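Local coordinates for aminotransferase (Bacillus subtilis, PDB 6L1L), which catalyses amino-group transfer, as a pyridoxal-phosphate-dependent aminotransferase, in the biosynthesis of the dipeptide antibiotic bacilysin, at the interface of chains A and B. Sequence-based numbering; all coordinates share one arbitrary frame. Chains: chain A/B, Aminotransferase.

Contact 1: the interface of chains A and B. Residues chain A 39-41, 238, 242-247; chain B 63-66, 272-274.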
loop_
_atom_site.group_PDB
_atom_site.type_symbol
_atom_site.label_atom_id
_atom_site.label_comp_id
_atom_site.label_asym_id
_atom_site.label_seq_id
_atom_site.Cartn_x
_atom_site.Cartn_y
_atom_site.Cartn_z
ATOM N N GLN A 39 -1.222 -9.188 -21.097
ATOM C CA GLN A 39 -1.657 -8.934 -19.744
ATOM C C GLN A 39 -3.014 -9.589 -19.475
ATOM O O GLN A 39 -3.887 -9.637 -20.347
ATOM C CB GLN A 39 -1.731 -7.425 -19.467
ATOM C CG GLN A 39 -1.966 -7.051 -17.989
ATOM C CD GLN A 39 -2.002 -5.549 -17.743
ATOM O OE1 GLN A 39 -2.301 -4.767 -18.650
ATOM N NE2 GLN A 39 -1.685 -5.136 -16.505
ATOM N N GLY A 40 -3.185 -10.094 -18.266
ATOM C CA GLY A 40 -4.438 -10.728 -17.842
ATOM C C GLY A 40 -5.408 -9.671 -17.320
ATOM O O GLY A 40 -5.893 -9.757 -16.171
ATOM N N ASN A 41 -5.712 -8.694 -18.178
ATOM C CA ASN A 41 -6.544 -7.580 -17.819
ATOM C C ASN A 41 -7.973 -7.865 -18.278
ATOM O O ASN A 41 -8.238 -7.861 -19.481
ATOM C CB ASN A 41 -5.990 -6.284 -18.430
ATOM C CG ASN A 41 -6.722 -5.029 -17.947
ATOM O OD1 ASN A 41 -7.462 -5.040 -16.973
ATOM N ND2 ASN A 41 -6.466 -3.921 -18.615
ATOM N N SER A 238 -9.586 -8.984 -8.189
ATOM C CA SER A 238 -9.256 -8.515 -9.543
ATOM C C SER A 238 -9.893 -9.363 -10.650
ATOM O O SER A 238 -10.582 -8.822 -11.509
ATOM C CB SER A 238 -7.731 -8.471 -9.714
ATOM O OG SER A 238 -7.127 -7.442 -8.940
ATOM N N ASN A 242 -13.863 -8.663 -11.997
ATOM C CA ASN A 242 -13.378 -7.676 -12.978
ATOM C C ASN A 242 -13.152 -6.370 -12.216
ATOM O O ASN A 242 -13.716 -5.309 -12.566
ATOM C CB ASN A 242 -14.396 -7.418 -14.167
ATOM C CG ASN A 242 -14.794 -8.681 -14.921
ATOM O OD1 ASN A 242 -14.005 -9.599 -15.085
ATOM N ND2 ASN A 242 -16.054 -8.712 -15.416
ATOM N N MET A 243 -12.334 -6.445 -11.150
ATOM C CA MET A 243 -11.980 -5.282 -10.334
ATOM C C MET A 243 -10.440 -5.114 -10.250
ATOM O O MET A 243 -9.925 -4.651 -9.250
ATOM C CB MET A 243 -12.549 -5.474 -8.918
ATOM C CG MET A 243 -14.079 -5.331 -8.792
ATOM S SD MET A 243 -14.699 -5.684 -7.145
ATOM C CE MET A 243 -14.215 -4.222 -6.218
ATOM N N ALA A 244 -9.723 -5.468 -11.304
ATOM C CA ALA A 244 -8.268 -5.323 -11.372
ATOM C C ALA A 244 -7.810 -3.879 -11.055
ATOM O O ALA A 244 -6.830 -3.698 -10.363
ATOM C CB ALA A 244 -7.721 -5.751 -12.720
ATOM N N GLY A 245 -8.581 -2.892 -11.485
ATOM C CA GLY A 245 -8.216 -1.481 -11.333
ATOM C C GLY A 245 -8.469 -0.982 -9.895
ATOM O O GLY A 245 -7.944 0.001 -9.479
ATOM N N TRP A 246 -9.262 -1.715 -9.132
ATOM C CA TRP A 246 -9.715 -1.227 -7.900
ATOM C C TRP A 246 -8.661 -1.483 -6.811
ATOM O O TRP A 246 -8.637 -0.754 -5.820
ATOM C CB TRP A 246 -11.011 -1.863 -7.514
ATOM C CG TRP A 246 -12.162 -1.532 -8.410
ATOM C CD1 TRP A 246 -12.265 -1.745 -9.732
ATOM C CD2 TRP A 246 -13.432 -1.017 -7.982
ATOM N NE1 TRP A 246 -13.520 -1.326 -10.195
ATOM C CE2 TRP A 246 -14.245 -0.893 -9.122
ATOM C CE3 TRP A 246 -13.956 -0.657 -6.746
ATOM C CZ2 TRP A 246 -15.546 -0.403 -9.059
ATOM C CZ3 TRP A 246 -15.260 -0.149 -6.693
ATOM C CH2 TRP A 246 -16.029 -0.026 -7.848
ATOM N N ARG A 247 -7.821 -2.483 -7.018
ATOM C CA ARG A 247 -6.654 -2.784 -6.116
ATOM C C ARG A 247 -7.104 -3.251 -4.721
ATOM O O ARG A 247 -6.896 -2.580 -3.726
ATOM C CB ARG A 247 -5.704 -1.584 -6.003
ATOM C CG ARG A 247 -5.280 -0.960 -7.364
ATOM C CD ARG A 247 -4.877 -2.042 -8.351
ATOM N NE ARG A 247 -3.772 -2.857 -7.850
ATOM C CZ ARG A 247 -3.659 -4.171 -8.018
ATOM N NH1 ARG A 247 -4.517 -4.814 -8.795
ATOM N NH2 ARG A 247 -2.608 -4.835 -7.498
ATOM N N PHE B 63 -11.511 2.491 -15.989
ATOM C CA PHE B 63 -10.908 2.399 -14.673
ATOM C C PHE B 63 -11.249 1.085 -13.957
ATOM O O PHE B 63 -10.768 0.855 -12.828
ATOM C CB PHE B 63 -11.329 3.585 -13.787
ATOM C CG PHE B 63 -10.871 4.946 -14.266
ATOM C CD1 PHE B 63 -9.628 5.146 -14.825
ATOM C CD2 PHE B 63 -11.707 6.044 -14.121
ATOM C CE1 PHE B 63 -9.199 6.414 -15.218
ATOM C CE2 PHE B 63 -11.291 7.318 -14.521
ATOM C CZ PHE B 63 -10.024 7.495 -15.059
ATOM N N HIS B 64 -12.011 0.194 -14.558
ATOM C CA HIS B 64 -12.344 -1.055 -13.854
ATOM C C HIS B 64 -11.210 -2.067 -14.035
ATOM O O HIS B 64 -11.016 -2.967 -13.204
ATOM C CB HIS B 64 -13.675 -1.628 -14.252
ATOM C CG HIS B 64 -14.835 -0.706 -14.033
ATOM N ND1 HIS B 64 -16.124 -1.037 -14.412
ATOM C CD2 HIS B 64 -14.925 0.515 -13.468
ATOM C CE1 HIS B 64 -16.947 -0.050 -14.127
ATOM N NE2 HIS B 64 -16.255 0.903 -13.542
ATOM N N GLY B 65 -10.404 -1.848 -15.073
ATOM C CA GLY B 65 -9.258 -2.707 -15.359
ATOM C C GLY B 65 -7.962 -2.103 -14.947
ATOM O O GLY B 65 -7.935 -0.971 -14.494
ATOM N N TYR B 66 -6.883 -2.868 -15.121
ATOM C CA TYR B 66 -5.555 -2.395 -14.819
ATOM C C TYR B 66 -5.266 -1.128 -15.580
ATOM O O TYR B 66 -5.618 -1.028 -16.763
ATOM C CB TYR B 66 -4.472 -3.411 -15.165
ATOM C CG TYR B 66 -4.403 -4.626 -14.300
ATOM C CD1 TYR B 66 -4.097 -4.519 -12.949
ATOM C CD2 TYR B 66 -4.587 -5.898 -14.825
ATOM C CE1 TYR B 66 -4.017 -5.642 -12.141
ATOM C CE2 TYR B 66 -4.522 -7.030 -14.018
ATOM C CZ TYR B 66 -4.226 -6.888 -12.670
ATOM O OH TYR B 66 -4.116 -7.994 -11.876
ATOM N N MET B 272 -3.317 3.066 -8.282
ATOM C CA MET B 272 -4.562 2.949 -7.500
ATOM C C MET B 272 -5.745 3.298 -8.378
ATOM O O MET B 272 -5.591 3.883 -9.433
ATOM C CB MET B 272 -4.584 3.928 -6.332
ATOM C CG MET B 272 -4.767 5.373 -6.811
ATOM S SD MET B 272 -4.138 6.675 -5.778
ATOM C CE MET B 272 -2.396 6.333 -5.805
ATOM N N PHE B 273 -6.943 2.968 -7.897
ATOM C CA PHE B 273 -8.179 3.071 -8.681
ATOM C C PHE B 273 -8.275 4.354 -9.418
ATOM O O PHE B 273 -8.060 5.407 -8.861
ATOM C CB PHE B 273 -9.401 2.947 -7.768
ATOM C CG PHE B 273 -10.717 2.943 -8.476
ATOM C CD1 PHE B 273 -10.978 2.024 -9.515
ATOM C CD2 PHE B 273 -11.725 3.791 -8.085
ATOM C CE1 PHE B 273 -12.193 2.006 -10.146
ATOM C CE2 PHE B 273 -12.964 3.760 -8.707
ATOM C CZ PHE B 273 -13.194 2.870 -9.743
ATOM N N GLY B 274 -8.656 4.276 -10.675
ATOM C CA GLY B 274 -8.678 5.463 -11.485
ATOM C C GLY B 274 -9.698 6.480 -11.009
ATOM O O GLY B 274 -9.487 7.662 -11.145
HETATM O O HOH W 1 -7.330 1.766 -5.210
HETATM O O HOH W 2 -10.954 -5.666 -14.139
#

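Contact 2: the interface of chains A and B. Residues chain A 46, 51, 54-55, 246; chain B 58-59, 64, 273.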
loop_
_atom_site.group_PDB
_atom_site.type_symbol
_atom_site.label_atom_id
_atom_site.label_comp_id
_atom_site.label_asym_id
_atom_site.label_seq_id
_atom_site.Cartn_x
_atom_site.Cartn_y
_atom_site.Cartn_z
ATOM N N THR A 46 -16.694 -4.009 -14.235
ATOM C CA THR A 46 -17.140 -4.348 -12.942
ATOM C C THR A 46 -18.698 -4.388 -12.907
ATOM O O THR A 46 -19.347 -3.489 -13.366
ATOM C CB THR A 46 -16.624 -3.336 -11.872
ATOM O OG1 THR A 46 -15.195 -3.186 -11.982
ATOM C CG2 THR A 46 -16.969 -3.840 -10.486
ATOM N N VAL A 51 -20.218 -1.082 -8.424
ATOM C CA VAL A 51 -20.050 0.327 -8.746
ATOM C C VAL A 51 -21.034 1.189 -7.960
ATOM O O VAL A 51 -20.638 2.269 -7.469
ATOM C CB VAL A 51 -20.230 0.619 -10.275
ATOM C CG1 VAL A 51 -20.049 2.117 -10.587
ATOM C CG2 VAL A 51 -19.299 -0.222 -11.135
ATOM N N LEU A 54 -19.938 1.565 -4.282
ATOM C CA LEU A 54 -18.883 2.582 -4.167
ATOM C C LEU A 54 -19.478 3.992 -4.267
ATOM O O LEU A 54 -19.177 4.876 -3.447
ATOM C CB LEU A 54 -17.801 2.444 -5.228
ATOM C CG LEU A 54 -16.777 3.581 -5.261
ATOM C CD1 LEU A 54 -15.945 3.668 -3.959
ATOM C CD2 LEU A 54 -15.836 3.437 -6.448
ATOM N N ARG A 55 -20.329 4.196 -5.278
ATOM C CA ARG A 55 -20.952 5.506 -5.477
ATOM C C ARG A 55 -21.776 5.958 -4.272
ATOM O O ARG A 55 -21.714 7.102 -3.908
ATOM C CB ARG A 55 -21.804 5.540 -6.732
ATOM C CG ARG A 55 -20.988 5.589 -7.998
ATOM C CD ARG A 55 -21.828 5.289 -9.229
ATOM N NE ARG A 55 -23.082 6.050 -9.164
ATOM C CZ ARG A 55 -23.219 7.300 -9.537
ATOM N NH1 ARG A 55 -22.194 7.963 -10.069
ATOM N NH2 ARG A 55 -24.385 7.881 -9.411
ATOM N N TRP A 246 -9.262 -1.715 -9.132
ATOM C CA TRP A 246 -9.715 -1.227 -7.900
ATOM C C TRP A 246 -8.661 -1.483 -6.811
ATOM O O TRP A 246 -8.637 -0.754 -5.820
ATOM C CB TRP A 246 -11.011 -1.863 -7.514
ATOM C CG TRP A 246 -12.162 -1.532 -8.410
ATOM C CD1 TRP A 246 -12.265 -1.745 -9.732
ATOM C CD2 TRP A 246 -13.432 -1.017 -7.982
ATOM N NE1 TRP A 246 -13.520 -1.326 -10.195
ATOM C CE2 TRP A 246 -14.245 -0.893 -9.122
ATOM C CE3 TRP A 246 -13.956 -0.657 -6.746
ATOM C CZ2 TRP A 246 -15.546 -0.403 -9.059
ATOM C CZ3 TRP A 246 -15.260 -0.149 -6.693
ATOM C CH2 TRP A 246 -16.029 -0.026 -7.848
ATOM N N SER B 58 -16.161 6.629 -11.308
ATOM C CA SER B 58 -16.330 5.188 -11.074
ATOM C C SER B 58 -17.213 4.495 -12.133
ATOM O O SER B 58 -17.154 3.284 -12.320
ATOM C CB SER B 58 -16.902 4.946 -9.670
ATOM O OG SER B 58 -18.287 5.310 -9.614
ATOM N N LEU B 59 -18.045 5.271 -12.807
ATOM C CA LEU B 59 -18.840 4.780 -13.930
ATOM C C LEU B 59 -18.047 4.507 -15.205
ATOM O O LEU B 59 -18.550 3.804 -16.120
ATOM C CB LEU B 59 -19.958 5.778 -14.217
ATOM C CG LEU B 59 -20.976 5.955 -13.119
ATOM C CD1 LEU B 59 -21.802 7.215 -13.324
ATOM C CD2 LEU B 59 -21.889 4.743 -13.065
ATOM N N HIS B 64 -12.011 0.194 -14.558
ATOM C CA HIS B 64 -12.344 -1.055 -13.854
ATOM C C HIS B 64 -11.210 -2.067 -14.035
ATOM O O HIS B 64 -11.016 -2.967 -13.204
ATOM C CB HIS B 64 -13.675 -1.628 -14.252
ATOM C CG HIS B 64 -14.835 -0.706 -14.033
ATOM N ND1 HIS B 64 -16.124 -1.037 -14.412
ATOM C CD2 HIS B 64 -14.925 0.515 -13.468
ATOM C CE1 HIS B 64 -16.947 -0.050 -14.127
ATOM N NE2 HIS B 64 -16.255 0.903 -13.542
ATOM N N PHE B 273 -6.943 2.968 -7.897
ATOM C CA PHE B 273 -8.179 3.071 -8.681
ATOM C C PHE B 273 -8.275 4.354 -9.418
ATOM O O PHE B 273 -8.060 5.407 -8.861
ATOM C CB PHE B 273 -9.401 2.947 -7.768
ATOM C CG PHE B 273 -10.717 2.943 -8.476
ATOM C CD1 PHE B 273 -10.978 2.024 -9.515
ATOM C CD2 PHE B 273 -11.725 3.791 -8.085
ATOM C CE1 PHE B 273 -12.193 2.006 -10.146
ATOM C CE2 PHE B 273 -12.964 3.760 -8.707
ATOM C CZ PHE B 273 -13.194 2.870 -9.743
HETATM O O HOH W 3 -7.330 1.766 -5.210
#

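Contact 3: the interface of chains A and B. Residues chain A 11-14, 104, 130, 133, 137; chain B 263, 266-269.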
loop_
_atom_site.group_PDB
_atom_site.type_symbol
_atom_site.label_atom_id
_atom_site.label_comp_id
_atom_site.label_asym_id
_atom_site.label_seq_id
_atom_site.Cartn_x
_atom_site.Cartn_y
_atom_site.Cartn_z
ATOM N N THR A 11 16.519 -5.636 -8.512
ATOM C CA THR A 11 15.176 -5.944 -8.994
ATOM C C THR A 11 15.094 -5.780 -10.524
ATOM O O THR A 11 15.705 -4.900 -11.112
ATOM C CB THR A 11 14.127 -5.080 -8.257
ATOM O OG1 THR A 11 13.764 -5.714 -7.022
ATOM C CG2 THR A 11 12.874 -4.907 -9.039
ATOM N N LEU A 12 14.244 -6.603 -11.125
ATOM C CA LEU A 12 14.071 -6.685 -12.575
ATOM C C LEU A 12 13.046 -5.631 -12.996
ATOM O O LEU A 12 12.253 -5.221 -12.177
ATOM C CB LEU A 12 13.532 -8.067 -12.973
ATOM C CG LEU A 12 13.960 -9.341 -12.236
ATOM C CD1 LEU A 12 13.553 -9.419 -10.762
ATOM C CD2 LEU A 12 13.372 -10.546 -12.971
ATOM N N PRO A 13 13.072 -5.168 -14.262
ATOM C CA PRO A 13 11.918 -4.375 -14.773
ATOM C C PRO A 13 10.699 -5.262 -15.043
ATOM O O PRO A 13 10.843 -6.360 -15.598
ATOM C CB PRO A 13 12.446 -3.754 -16.076
ATOM C CG PRO A 13 13.920 -3.754 -15.919
ATOM C CD PRO A 13 14.259 -4.989 -15.109
ATOM N N ARG A 14 9.523 -4.795 -14.632
ATOM C CA ARG A 14 8.290 -5.549 -14.807
ATOM C C ARG A 14 7.944 -5.617 -16.299
ATOM O O ARG A 14 7.885 -4.582 -16.965
ATOM C CB ARG A 14 7.154 -4.897 -14.011
ATOM N N LYS A 104 -0.864 -8.239 -5.480
ATOM C CA LYS A 104 0.568 -7.911 -5.602
ATOM C C LYS A 104 1.132 -7.366 -4.274
ATOM O O LYS A 104 2.222 -7.780 -3.814
ATOM C CB LYS A 104 0.856 -6.918 -6.732
ATOM C CG LYS A 104 1.189 -7.646 -8.027
ATOM C CD LYS A 104 1.220 -6.733 -9.258
ATOM C CE LYS A 104 2.515 -5.951 -9.319
ATOM N NZ LYS A 104 2.828 -5.456 -10.689
ATOM N N GLU A 130 6.123 -12.259 -9.823
ATOM C CA GLU A 130 6.311 -11.402 -8.638
ATOM C C GLU A 130 6.641 -12.154 -7.329
ATOM O O GLU A 130 6.978 -11.507 -6.348
ATOM C CB GLU A 130 5.140 -10.446 -8.415
ATOM C CG GLU A 130 4.746 -9.636 -9.649
ATOM C CD GLU A 130 5.910 -8.868 -10.288
ATOM O OE1 GLU A 130 6.893 -8.499 -9.593
ATOM O OE2 GLU A 130 5.838 -8.613 -11.499
ATOM N N SER A 133 10.189 -11.635 -6.830
ATOM C CA SER A 133 10.518 -10.245 -6.502
ATOM C C SER A 133 10.353 -9.839 -5.032
ATOM O O SER A 133 11.140 -9.050 -4.517
ATOM C CB SER A 133 9.770 -9.275 -7.452
ATOM O OG SER A 133 8.515 -8.831 -6.923
ATOM N N MET A 137 13.431 -8.563 -2.339
ATOM C CA MET A 137 13.426 -7.425 -1.402
ATOM C C MET A 137 13.578 -7.838 0.068
ATOM O O MET A 137 13.995 -7.029 0.923
ATOM C CB MET A 137 12.170 -6.578 -1.605
ATOM C CG MET A 137 12.261 -5.725 -2.860
ATOM S SD MET A 137 10.695 -4.973 -3.291
ATOM C CE MET A 137 9.845 -6.350 -4.029
ATOM N N GLU B 263 10.648 1.924 -9.832
ATOM C CA GLU B 263 11.144 0.572 -9.962
ATOM C C GLU B 263 10.665 -0.325 -8.816
ATOM O O GLU B 263 10.464 -1.514 -8.993
ATOM C CB GLU B 263 12.677 0.559 -10.064
ATOM C CG GLU B 263 13.174 0.782 -11.513
ATOM C CD GLU B 263 14.408 1.696 -11.602
ATOM O OE1 GLU B 263 15.125 1.840 -10.577
ATOM O OE2 GLU B 263 14.669 2.275 -12.703
ATOM N N ASP B 266 6.343 -0.682 -9.245
ATOM C CA ASP B 266 5.951 -1.548 -10.382
ATOM C C ASP B 266 5.738 -2.992 -9.915
ATOM O O ASP B 266 4.958 -3.694 -10.505
ATOM C CB ASP B 266 7.038 -1.547 -11.483
ATOM C CG ASP B 266 7.077 -0.251 -12.292
ATOM O OD1 ASP B 266 6.051 0.466 -12.358
ATOM O OD2 ASP B 266 8.155 0.049 -12.867
ATOM N N HIS B 267 6.469 -3.420 -8.882
ATOM C CA HIS B 267 6.407 -4.774 -8.401
ATOM C C HIS B 267 5.480 -5.008 -7.225
ATOM O O HIS B 267 5.190 -6.174 -6.913
ATOM C CB HIS B 267 7.809 -5.197 -7.984
ATOM C CG HIS B 267 8.740 -5.325 -9.135
ATOM N ND1 HIS B 267 8.797 -6.460 -9.921
ATOM C CD2 HIS B 267 9.611 -4.441 -9.670
ATOM C CE1 HIS B 267 9.693 -6.276 -10.875
ATOM N NE2 HIS B 267 10.192 -5.056 -10.749
ATOM N N VAL B 268 5.072 -3.931 -6.553
ATOM C CA VAL B 268 4.220 -4.026 -5.354
ATOM C C VAL B 268 2.807 -3.414 -5.564
ATOM O O VAL B 268 1.914 -3.776 -4.839
ATOM C CB VAL B 268 4.925 -3.418 -4.141
ATOM C CG1 VAL B 268 4.185 -3.705 -2.849
ATOM C CG2 VAL B 268 6.327 -4.008 -4.027
ATOM N N PHE B 269 2.595 -2.610 -6.621
ATOM C CA PHE B 269 1.360 -1.777 -6.782
ATOM C C PHE B 269 0.581 -1.748 -8.118
ATOM O O PHE B 269 -0.566 -2.263 -8.224
ATOM C CB PHE B 269 1.638 -0.346 -6.279
ATOM C CG PHE B 269 1.874 -0.293 -4.780
ATOM C CD1 PHE B 269 1.087 -1.053 -3.899
ATOM C CD2 PHE B 269 2.847 0.502 -4.238
ATOM C CE1 PHE B 269 1.317 -1.035 -2.523
ATOM C CE2 PHE B 269 3.075 0.537 -2.869
ATOM C CZ PHE B 269 2.323 -0.243 -2.016
HETATM O O HOH W 4 4.413 -8.367 -5.036
HETATM O O HOH W 5 11.456 -2.769 -11.427
#

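Contact 1: the interface of chains A and B
B:Tyr66 reaches into the active-site region of the other subunit, as expected of a class-I (fold-type I) aminotransferase, though no cofactor is bound in this apo form and any role toward pyridoxal phosphate is inferred. The methyl CB of A:Ala244 sits over the middle of the phenol ring of B:Tyr66, 3.5 Å from the centroid, in a CH-pi contact. Over the opposite face, toward the CG-CD2 rim, lies the A:Gln39 carboxamide, its plane 9° from the ring's and NE2 3.4 Å from CD2, so methyl and amide sandwich the phenol. A:Arg247 crosses it at about a right angle, guanidinium NH1 3.5 Å from CE1. A:Asn41 CB lies at the ring edge while OD1 accepts from B:Tyr66 N at 2.9 Å, the donor above the carbonyl plane. A bond between the two backbones follows, A:Gly245 N donating to B:His64 O (3.0 Å) from well above the carbonyl plane; water 2 links that oxygen to A:Ala244 N. Alongside, the indole of A:Trp246 presents one face to B:Phe273, whose CE1 lies 3.6 Å from NE1. Water 1 joins A:Trp246 O to B:Phe273 N. Behind these, A:Met243 CE packs on the opposite indole face, and A:Arg247 NH1 is positioned by an in-plane bond to A:Ala244 O at 3.0 Å.

Contact 2: the interface of chains A and B
With CG anti to its carbonyl carbon (chi1 -58°), B:His64 swings its imidazole, within the two-fold dimer interface of the aminotransferase, against A:Thr46, whose hydroxyl OG1 is likewise anti to the carbonyl carbon (chi1 -52°). The two side chains cross obliquely. A:Thr46 N donates to B:His64 ND1 at 3.0 Å, tilted 29° out of the ring plane, and the bond is somewhat bent at the hydrogen. The other ring nitrogen makes the straighter bond: NE2 donates to B:Ser58 O at 2.8 Å, within both the imidazole and carbonyl planes. This second bond fixes the ring's rotation and fits a histidine protonated on NE2, with ND1 serving as acceptor. A:Val51 crosses the imidazole at about a right angle, its methyl CG2 3.8 Å from CE1, while CG1 turns to B:Ser58 O. A:Leu54 meets B:Phe273 tip to tip, CD2 lying 3.7 Å from CE2, and the same methyl touches CB of B:Ser58. The bent chain of A:Arg55 crosses B:Leu59, bringing guanidinium NH1 to 3.4 Å from methyl CD1. Helix 48-57 of chain A, with A:Thr46 shortly before it, thus faces the chain B loop after the equivalent helix, B:His64 just past 3-10 helix 61-63, and B:Phe273 just before helix 274-284.

Contact 3: the interface of chains A and B
Little apolar surface meets at the centre of this part of the two-fold dimer interface of the aminotransferase, where A:Thr11 and B:His267 come together tip to tip. Methyl CG2 of A:Thr11, anti to its backbone N, lies 3.4 Å from the imidazole carbon CD2. With CG anti to its carbonyl carbon (chi1 -68°), B:His267 projects a ring whose two nitrogens are both engaged in its plane. ND1 donates to carboxylate oxygen OE1 of A:Glu130 at 2.8 Å, a fairly straight bond (165° at H) on the syn lone pair, although the carboxylate and ring planes are 58° apart. From the anti side, A:Ser133 OG donates to the same oxygen at 3.1 Å, so OE1 is gripped by two donors; the hydroxyl is shared with A:Glu130 O. Across the ring, NE2 donates to A:Leu12 O at 2.5 Å, a short but bent bond, and shares its position with water 5, which also touches A:Leu12 O and B:Glu263 O. Acceptors facing both nitrogens might favour a doubly protonated, positively charged imidazole. At the outer rim A:Lys104, a residue of the pyridoxal-phosphate site, bends at chi3 and sends its amino nitrogen NZ to B:Asp266 O, 2.8 Å away in the carbonyl plane. Water 4 bridges A:Lys104 O and B:His267 O. B:His267 stands near the C-terminal end of helix 255-268, inserted between the N-terminal segment of chain A and its helices 103-114 and 130-137.

Contacts 1 and 2 are neighbours, their C-alpha centres about 9 Å apart, and share A:Trp246, B:His64 and B:Phe273, so they form one continuous patch. Contact 3 is separate, its C-alpha centre about 17 Å from that of contact 1 and about 25 Å from that of contact 2, although chain B's helix 255-268 at contact 3 leads through a short loop to B:Met272 and B:Phe273 of contact 1. Residues of the pyridoxal-phosphate site occur in contacts 1 and 3, which suggests that dimer assembly helps shape the active site. The two-fold symmetry repeats every contact with the chains exchanged, tying both sites to the same interface.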